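Local atomic coordinates of 4-hydroxythreonine-4-phosphate dehydrogenase (Legionella pneumophila subsp. pneumophila, PDB entry 6XMY), a protein that probably catalyses the NAD-dependent oxidation of 4-(phosphooxy)-L-threonine, a metal-dependent step in the biosynthesis of pyridoxine 5'-phosphate. Residues V152-C157 and V284-G289; I293-D298 and K321-M326. All blocks are in the same frame, centred on the assembly; numbering follows the deposited sequence. Where two conformers were deposited one is given.

Contact 1 of 2, residues V152-C157 and V284-G289; sequences VMMLAC and VNITLG. With SO4 (sulfate ion), chain C.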
ATOM      1  N   VAL A 152      -4.788  -7.759   4.195  1.00 10.35           N
ATOM      2  CA  VAL A 152      -3.808  -7.332   5.184  1.00 10.84           C
ATOM      3  C   VAL A 152      -2.956  -6.230   4.576  1.00  9.37           C
ATOM      4  O   VAL A 152      -2.411  -6.389   3.477  1.00 11.81           O
ATOM      5  CB  VAL A 152      -2.911  -8.492   5.655  1.00 11.61           C
ATOM      6  CG1 VAL A 152      -1.876  -7.967   6.659  1.00 12.07           C
ATOM      7  CG2 VAL A 152      -3.742  -9.615   6.255  1.00 13.98           C
ATOM      8  N   MET A 153      -2.845  -5.120   5.289  1.00  8.99           N
ATOM      9  CA  MET A 153      -1.909  -4.062   4.936  0.57  8.54           C
ATOM     10  C   MET A 153      -0.557  -4.390   5.552  1.00  8.21           C
ATOM     11  O   MET A 153      -0.444  -4.562   6.774  1.00 10.79           O
ATOM     12  CB  MET A 153      -2.387  -2.710   5.458  0.57  9.50           C
ATOM     13  CG  MET A 153      -1.328  -1.615   5.342  0.57 10.46           C
ATOM     14  SD  MET A 153      -1.794  -0.039   6.089  0.57 13.12           S
ATOM     15  CE  MET A 153      -3.319   0.303   5.211  0.57 14.75           C
ATOM     16  N   MET A 154       0.465  -4.481   4.714  1.00  8.28           N
ATOM     17  CA  MET A 154       1.815  -4.758   5.185  1.00  9.29           C
ATOM     18  C   MET A 154       2.749  -3.730   4.578  1.00  9.14           C
ATOM     19  O   MET A 154       2.791  -3.574   3.357  1.00 11.26           O
ATOM     20  CB  MET A 154       2.272  -6.176   4.828  1.00 10.19           C
ATOM     21  CG  MET A 154       3.650  -6.504   5.377  1.00 12.02           C
ATOM     22  SD  MET A 154       4.209  -8.160   4.961  1.00 13.35           S
ATOM     23  CE  MET A 154       4.672  -7.957   3.247  1.00 14.35           C
ATOM     24  N   LEU A 155       3.469  -3.008   5.416  1.00  9.16           N
ATOM     25  CA  LEU A 155       4.550  -2.163   4.930  0.84  9.30           C
ATOM     26  C   LEU A 155       5.857  -2.942   4.979  1.00 11.18           C
ATOM     27  O   LEU A 155       6.104  -3.722   5.911  1.00 11.64           O
ATOM     28  CB  LEU A 155       4.638  -0.850   5.719  0.84  9.57           C
ATOM     29  CG  LEU A 155       3.753   0.280   5.151  0.84 12.99           C
ATOM     30  CD1 LEU A 155       2.262  -0.019   5.323  0.84 12.36           C
ATOM     31  CD2 LEU A 155       4.104   1.634   5.757  0.84 19.49           C
ATOM     32  N   ALA A 156       6.686  -2.746   3.961  1.00 10.04           N
ATOM     33  CA  ALA A 156       7.876  -3.562   3.788  1.00 11.58           C
ATOM     34  C   ALA A 156       9.045  -2.696   3.361  1.00 12.84           C
ATOM     35  O   ALA A 156       8.917  -1.871   2.451  1.00 12.97           O
ATOM     36  CB  ALA A 156       7.632  -4.651   2.736  1.00 12.46           C
ATOM     37  N   CYS A 157      10.177  -2.893   4.024  1.00 13.83           N
ATOM     38  CA  CYS A 157      11.447  -2.301   3.636  1.00 14.01           C
ATOM     39  C   CYS A 157      12.535  -3.305   3.994  1.00 14.93           C
ATOM     40  O   CYS A 157      12.255  -4.368   4.552  1.00 16.67           O
ATOM     41  CB  CYS A 157      11.657  -0.946   4.319  1.00 12.67           C
ATOM     42  SG  CYS A 157      11.630  -1.023   6.140  1.00 15.74           S
ATOM     43  N   VAL A 284       7.348   0.140   1.058  1.00  9.65           N
ATOM     44  CA  VAL A 284       6.223  -0.116   0.175  1.00  9.14           C
ATOM     45  C   VAL A 284       5.073  -0.631   1.020  1.00  8.87           C
ATOM     46  O   VAL A 284       5.270  -1.475   1.899  1.00 10.87           O
ATOM     47  CB  VAL A 284       6.600  -1.176  -0.875  1.00 11.08           C
ATOM     48  CG1 VAL A 284       5.400  -1.523  -1.767  1.00 11.74           C
ATOM     49  CG2 VAL A 284       7.784  -0.696  -1.709  1.00 11.81           C
ATOM     50  N   ASN A 285       3.876  -0.120   0.755  1.00  8.81           N
ATOM     51  CA  ASN A 285       2.649  -0.652   1.323  1.00  8.21           C
ATOM     52  C   ASN A 285       2.115  -1.658   0.318  1.00  8.59           C
ATOM     53  O   ASN A 285       1.833  -1.303  -0.830  1.00  9.29           O
ATOM     54  CB  ASN A 285       1.667   0.502   1.571  1.00  8.91           C
ATOM     55  CG  ASN A 285       0.227   0.054   1.789  1.00  9.61           C
ATOM     56  OD1 ASN A 285      -0.069  -1.127   2.009  1.00 11.19           O
ATOM     57  ND2 ASN A 285      -0.687   1.020   1.723  1.00 11.74           N
ATOM     58  N   ILE A 286       2.050  -2.920   0.718  1.00  9.28           N
ATOM     59  CA  ILE A 286       1.533  -3.972  -0.145  1.00  8.71           C
ATOM     60  C   ILE A 286       0.290  -4.563   0.503  1.00  9.82           C
ATOM     61  O   ILE A 286       0.283  -4.837   1.711  1.00 10.48           O
ATOM     62  CB  ILE A 286       2.591  -5.043  -0.454  1.00 11.91           C
ATOM     63  CG1 ILE A 286       1.985  -6.118  -1.349  1.00 12.42           C
ATOM     64  CG2 ILE A 286       3.150  -5.655   0.802  1.00 15.13           C
ATOM     65  CD1 ILE A 286       2.988  -7.007  -1.891  1.00 17.83           C
ATOM     66  N   THR A 287      -0.764  -4.746  -0.297  1.00  9.84           N
ATOM     67  CA  THR A 287      -1.995  -5.346   0.192  1.00  9.31           C
ATOM     68  C   THR A 287      -1.946  -6.847  -0.072  1.00 10.23           C
ATOM     69  O   THR A 287      -1.759  -7.278  -1.218  1.00 11.58           O
ATOM     70  CB  THR A 287      -3.215  -4.738  -0.492  1.00  9.42           C
ATOM     71  OG1 THR A 287      -3.234  -3.324  -0.272  1.00 10.88           O
ATOM     72  CG2 THR A 287      -4.486  -5.360   0.064  1.00 11.22           C
ATOM     73  N   LEU A 288      -2.113  -7.639   0.985  1.00  9.67           N
ATOM     74  CA  LEU A 288      -2.115  -9.090   0.878  1.00  9.45           C
ATOM     75  C   LEU A 288      -3.544  -9.609   0.886  1.00 11.33           C
ATOM     76  O   LEU A 288      -4.380  -9.138   1.662  1.00 12.90           O
ATOM     77  CB  LEU A 288      -1.371  -9.699   2.067  1.00 10.92           C
ATOM     78  CG  LEU A 288      -0.024  -9.063   2.380  1.00 10.56           C
ATOM     79  CD1 LEU A 288       0.575  -9.734   3.607  1.00 10.66           C
ATOM     80  CD2 LEU A 288       0.927  -9.118   1.182  1.00 12.10           C
ATOM     81  N   GLY A 289      -3.816 -10.601   0.031  1.00 11.79           N
ATOM     82  CA  GLY A 289      -5.095 -11.286   0.035  1.00 12.94           C
ATOM     83  C   GLY A 289      -6.030 -10.960  -1.113  1.00 12.78           C
ATOM     84  O   GLY A 289      -7.131 -11.524  -1.163  1.00 14.75           O
TER
HETATM   85  S   SO4 C 402      -4.325   2.531   1.969  1.00 11.07           S
HETATM   86  O1  SO4 C 402      -3.480   1.683   1.131  1.00 12.22           O
HETATM   87  O2  SO4 C 402      -4.924   3.573   1.141  1.00 11.77           O
HETATM   88  O3  SO4 C 402      -5.399   1.707   2.519  1.00 11.68           O
HETATM   89  O4  SO4 C 402      -3.574   3.176   3.060  1.00 14.74           O
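Met154 and Ile286 lie side by side on one face of an antiparallel pair of strands, and their shapes are complementary. The Met154 chain runs extended as far as SD and then bends (chi3 76°), so its methyl CE comes to 3.7 Å from Ile286 CG2. That same CG2 is also 3.3 Å from Met154 O, filling the hollow between carbonyl and thioether methyl. Next along, the Leu288 branch CD1 enters the notch beside Met154 CB and SD, and Leu288 CB rests against Val152 CB at 4.1 Å. Helix 180-197 closes over this face through Val186 and Leu190, with Gln189 and Ser193 also in touch.

Beneath the side chains, Val152, Met154 and Ala156 each exchange a pair of backbone hydrogen bonds with Leu288, Ile286 and Val284 respectively. On the opposite face, Leu155 CD1 packs on Asn285 CB, less certainly because Leu155 has two conformers. Beyond it, Asn285 ND2 donates to sulfate O1 over 2.9 Å, a bent bond of 133°. The ladder thus separates an apolar, helix-covered side from a mixed one, where an amide set among Met153 and Leu155 reaches an anion, consistent with the predicted role of Asn285 in binding the phosphorylated substrate.

Contact 2 of 2, residues I293-D298 and K321-M326; sequences IRTSVD and KMAKDM. With SO4 (sulfate ion), chain C.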
ATOM      1  N   ILE A 293      -2.131  -8.239  -7.622  1.00 11.34           N
ATOM      2  CA  ILE A 293      -1.023  -7.614  -6.913  1.00 10.69           C
ATOM      3  C   ILE A 293      -1.323  -6.127  -6.821  1.00  9.75           C
ATOM      4  O   ILE A 293      -1.651  -5.488  -7.828  1.00 11.00           O
ATOM      5  CB  ILE A 293       0.290  -7.837  -7.676  1.00 11.10           C
ATOM      6  CG1 ILE A 293       0.619  -9.325  -7.777  1.00 11.89           C
ATOM      7  CG2 ILE A 293       1.409  -7.028  -7.048  1.00 12.50           C
ATOM      8  CD1 ILE A 293       1.564  -9.638  -8.907  1.00 13.36           C
ATOM      9  N   ARG A 294      -1.228  -5.572  -5.614  1.00  9.19           N
ATOM     10  CA  ARG A 294      -1.362  -4.132  -5.435  1.00  9.13           C
ATOM     11  C   ARG A 294      -0.316  -3.656  -4.445  1.00  9.23           C
ATOM     12  O   ARG A 294      -0.289  -4.119  -3.300  1.00  9.32           O
ATOM     13  CB  ARG A 294      -2.763  -3.731  -4.959  1.00  8.90           C
ATOM     14  CG  ARG A 294      -2.898  -2.225  -4.714  1.00  8.74           C
ATOM     15  CD  ARG A 294      -2.808  -1.898  -3.232  1.00  9.70           C
ATOM     16  NE  ARG A 294      -2.692  -0.458  -2.980  1.00  9.29           N
ATOM     17  CZ  ARG A 294      -2.972   0.126  -1.815  1.00  8.19           C
ATOM     18  NH1 ARG A 294      -3.424  -0.596  -0.799  1.00  9.76           N
ATOM     19  NH2 ARG A 294      -2.825   1.439  -1.674  1.00  9.12           N
ATOM     20  N   THR A 295       0.538  -2.738  -4.885  1.00  8.36           N
ATOM     21  CA  THR A 295       1.483  -2.055  -4.012  1.00  7.50           C
ATOM     22  C   THR A 295       1.171  -0.566  -4.008  1.00  8.19           C
ATOM     23  O   THR A 295       0.335  -0.069  -4.774  1.00  8.10           O
ATOM     24  CB  THR A 295       2.932  -2.288  -4.454  1.00  8.52           C
ATOM     25  OG1 THR A 295       3.126  -1.722  -5.756  1.00  9.26           O
ATOM     26  CG2 THR A 295       3.251  -3.773  -4.489  1.00  9.78           C
ATOM     27  N   SER A 296       1.889   0.151  -3.148  1.00  7.52           N
ATOM     28  CA  SER A 296       1.583   1.548  -2.895  1.00  9.01           C
ATOM     29  C   SER A 296       2.801   2.242  -2.313  1.00  8.25           C
ATOM     30  O   SER A 296       3.650   1.618  -1.660  1.00  8.62           O
ATOM     31  CB  SER A 296       0.413   1.651  -1.921  1.00  9.39           C
ATOM     32  OG  SER A 296       0.074   3.001  -1.673  1.00  9.25           O
ATOM     33  N   VAL A 297       2.839   3.563  -2.514  1.00  8.49           N
ATOM     34  CA  VAL A 297       3.741   4.390  -1.730  1.00  8.93           C
ATOM     35  C   VAL A 297       3.385   4.268  -0.256  1.00  8.66           C
ATOM     36  O   VAL A 297       2.271   3.882   0.116  1.00 10.28           O
ATOM     37  CB  VAL A 297       3.675   5.859  -2.170  1.00  9.72           C
ATOM     38  CG1 VAL A 297       4.208   6.016  -3.583  1.00 11.11           C
ATOM     39  CG2 VAL A 297       2.252   6.400  -2.024  1.00 12.03           C
ATOM     40  N   ASP A 298       4.353   4.609   0.597  1.00 10.02           N
ATOM     41  CA  ASP A 298       4.174   4.590   2.046  1.00  9.76           C
ATOM     42  C   ASP A 298       3.961   5.988   2.612  1.00 10.09           C
ATOM     43  O   ASP A 298       4.287   6.251   3.775  1.00 13.08           O
ATOM     44  CB  ASP A 298       5.353   3.909   2.740  1.00 13.19           C
ATOM     45  CG  ASP A 298       6.581   4.782   2.779  1.00 18.19           C
ATOM     46  OD1 ASP A 298       6.713   5.674   1.915  1.00 16.91           O
ATOM     47  OD2 ASP A 298       7.411   4.600   3.697  1.00 24.09           O
ATOM     48  N   LYS A 321       8.917  -1.364  -8.382  1.00 11.03           N
ATOM     49  CA  LYS A 321       9.832  -2.494  -8.497  1.00 10.93           C
ATOM     50  C   LYS A 321       9.297  -3.721  -7.769  1.00 11.53           C
ATOM     51  O   LYS A 321       9.425  -4.849  -8.264  1.00 12.75           O
ATOM     52  CB  LYS A 321      11.220  -2.097  -7.997  1.00 13.17           C
ATOM     53  CG  LYS A 321      11.920  -1.139  -8.947  1.00 18.36           C
ATOM     54  CD  LYS A 321      13.218  -0.605  -8.369  1.00 22.90           C
ATOM     55  CE  LYS A 321      13.521   0.780  -8.925  1.00 27.53           C
ATOM     56  NZ  LYS A 321      14.891   1.258  -8.577  1.00 32.13           N
ATOM     57  N   MET A 322       8.675  -3.528  -6.607  1.00 11.35           N
ATOM     58  CA  MET A 322       8.113  -4.672  -5.896  1.00 12.69           C
ATOM     59  C   MET A 322       6.963  -5.294  -6.678  1.00 13.12           C
ATOM     60  O   MET A 322       6.865  -6.524  -6.777  1.00 12.82           O
ATOM     61  CB  MET A 322       7.664  -4.267  -4.493  1.00 13.30           C
ATOM     62  CG  MET A 322       7.090  -5.426  -3.711  1.00 16.74           C
ATOM     63  SD  MET A 322       6.686  -5.024  -2.013  1.00 20.04           S
ATOM     64  CE  MET A 322       8.309  -4.620  -1.371  1.00 24.25           C
ATOM     65  N   ALA A 323       6.087  -4.461  -7.242  1.00 11.01           N
ATOM     66  CA  ALA A 323       4.997  -4.985  -8.058  1.00 11.06           C
ATOM     67  C   ALA A 323       5.536  -5.748  -9.263  1.00 13.13           C
ATOM     68  O   ALA A 323       5.041  -6.837  -9.593  1.00 12.81           O
ATOM     69  CB  ALA A 323       4.066  -3.851  -8.485  1.00 12.27           C
ATOM     70  N   LYS A 324       6.562  -5.202  -9.920  1.00 13.03           N
ATOM     71  CA  LYS A 324       7.192  -5.897 -11.038  1.00 13.83           C
ATOM     72  C   LYS A 324       7.751  -7.242 -10.599  1.00 13.02           C
ATOM     73  O   LYS A 324       7.546  -8.262 -11.270  1.00 13.81           O
ATOM     74  CB  LYS A 324       8.307  -5.035 -11.624  1.00 14.35           C
ATOM     75  CG  LYS A 324       9.090  -5.703 -12.752  1.00 17.02           C
ATOM     76  CD  LYS A 324      10.271  -4.841 -13.173  1.00 21.14           C
ATOM     77  CE  LYS A 324      11.384  -5.660 -13.807  1.00 29.20           C
ATOM     78  NZ  LYS A 324      12.595  -4.813 -14.022  1.00 32.84           N
ATOM     79  N   ASP A 325       8.455  -7.264  -9.464  1.00 13.49           N
ATOM     80  CA  ASP A 325       9.071  -8.507  -9.003  1.00 16.29           C
ATOM     81  C   ASP A 325       8.013  -9.554  -8.693  1.00 16.40           C
ATOM     82  O   ASP A 325       8.190 -10.741  -8.999  1.00 18.91           O
ATOM     83  CB  ASP A 325       9.941  -8.238  -7.778  1.00 16.69           C
ATOM     84  CG  ASP A 325      11.231  -7.509  -8.120  1.00 24.86           C
ATOM     85  OD1 ASP A 325      11.579  -7.429  -9.317  1.00 27.32           O
ATOM     86  OD2 ASP A 325      11.894  -7.008  -7.185  1.00 30.15           O
ATOM     87  N   MET A 326       6.888  -9.129  -8.118  1.00 15.48           N
ATOM     88  CA  MET A 326       5.796 -10.051  -7.806  0.58 16.19           C
ATOM     89  C   MET A 326       5.121 -10.558  -9.074  1.00 17.58           C
ATOM     90  O   MET A 326       4.748 -11.736  -9.169  1.00 20.54           O
ATOM     91  CB  MET A 326       4.766  -9.343  -6.925  0.58 13.51           C
ATOM     92  CG  MET A 326       5.232  -9.095  -5.504  0.58 15.07           C
ATOM     93  SD  MET A 326       5.489 -10.643  -4.612  0.58 18.30           S
ATOM     94  CE  MET A 326       6.223 -10.005  -3.119  0.58 18.62           C
TER
HETATM   95  S   SO4 C 402      -4.325   2.531   1.969  1.00 11.07           S
HETATM   96  O1  SO4 C 402      -3.480   1.683   1.131  1.00 12.22           O
HETATM   97  O2  SO4 C 402      -4.924   3.573   1.141  1.00 11.77           O
HETATM   98  O3  SO4 C 402      -5.399   1.707   2.519  1.00 11.68           O
HETATM   99  O4  SO4 C 402      -3.574   3.176   3.060  1.00 14.74           O
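Sulfate O1 is gripped by both terminal nitrogens of Arg294, whose chain neighbours Ile293 and Thr295 turn instead to helix 314-328. Arg294 NH1 lies 3.0 Å and NH2 2.9 Å from sulfate O1, which sits in the guanidinium plane at its edge. Thr287 OG1 and Thr120 OG1 hold NH1 and NH2 in turn, which fixes the rotation of the group. The backbone N of His138 and the hydroxyl of Thr139 also hydrogen-bond to the ion, and since Arg294, Asn285 and these two are all predicted substrate residues, the sulfate probably marks where the substrate's phosphate sits.

The fold here is a helix laid on the face of an alpha/beta sheet, as in the isocitrate dehydrogenase clan to which PdxA belongs, and strand 294-297 alternates between its two sides. Thr295 presents a fork to the helix: Ala323 CB sits 3.6 Å from Thr295 OG1 and 4.1 Å from its CG2. The hydroxyl, set between backbone N and carbonyl carbon (chi1 63°), is hydrogen-bonded to Ala319 O one turn earlier in the helix. Ile293 reaches farther along, its CD1 pressing 3.8 Å from Met326 CB while CG2 lies near Ala323. Away from the helix, Ser296 OG donates to a lone pair of Val297 O and makes a weak hydrogen bond to the nicotinamide amide nitrogen N7N of NAD.

Overall arrangement
Contact 1 is fully buried near the middle of the chain, whereas contact 2 is only partly so, its helix being exposed at Lys321 and Asp325. They share a junction: strands 284-288 and 294-297 follow one another in the chain and pair in the sheet, with Asn285 N bonded to Ser296 O. Strand is joined to strand in contact 1, chiefly by backbone hydrogen bonds; in contact 2 strand meets helix mainly through apolar side chains, with one threonine hydroxyl bonded to the helix backbone, across a smaller interface. Both nevertheless contribute to one anion site, 284-289 by an uncharged amide and 293-298 by a guanidinium, while residues 296-297 of the same strand line the NAD pocket.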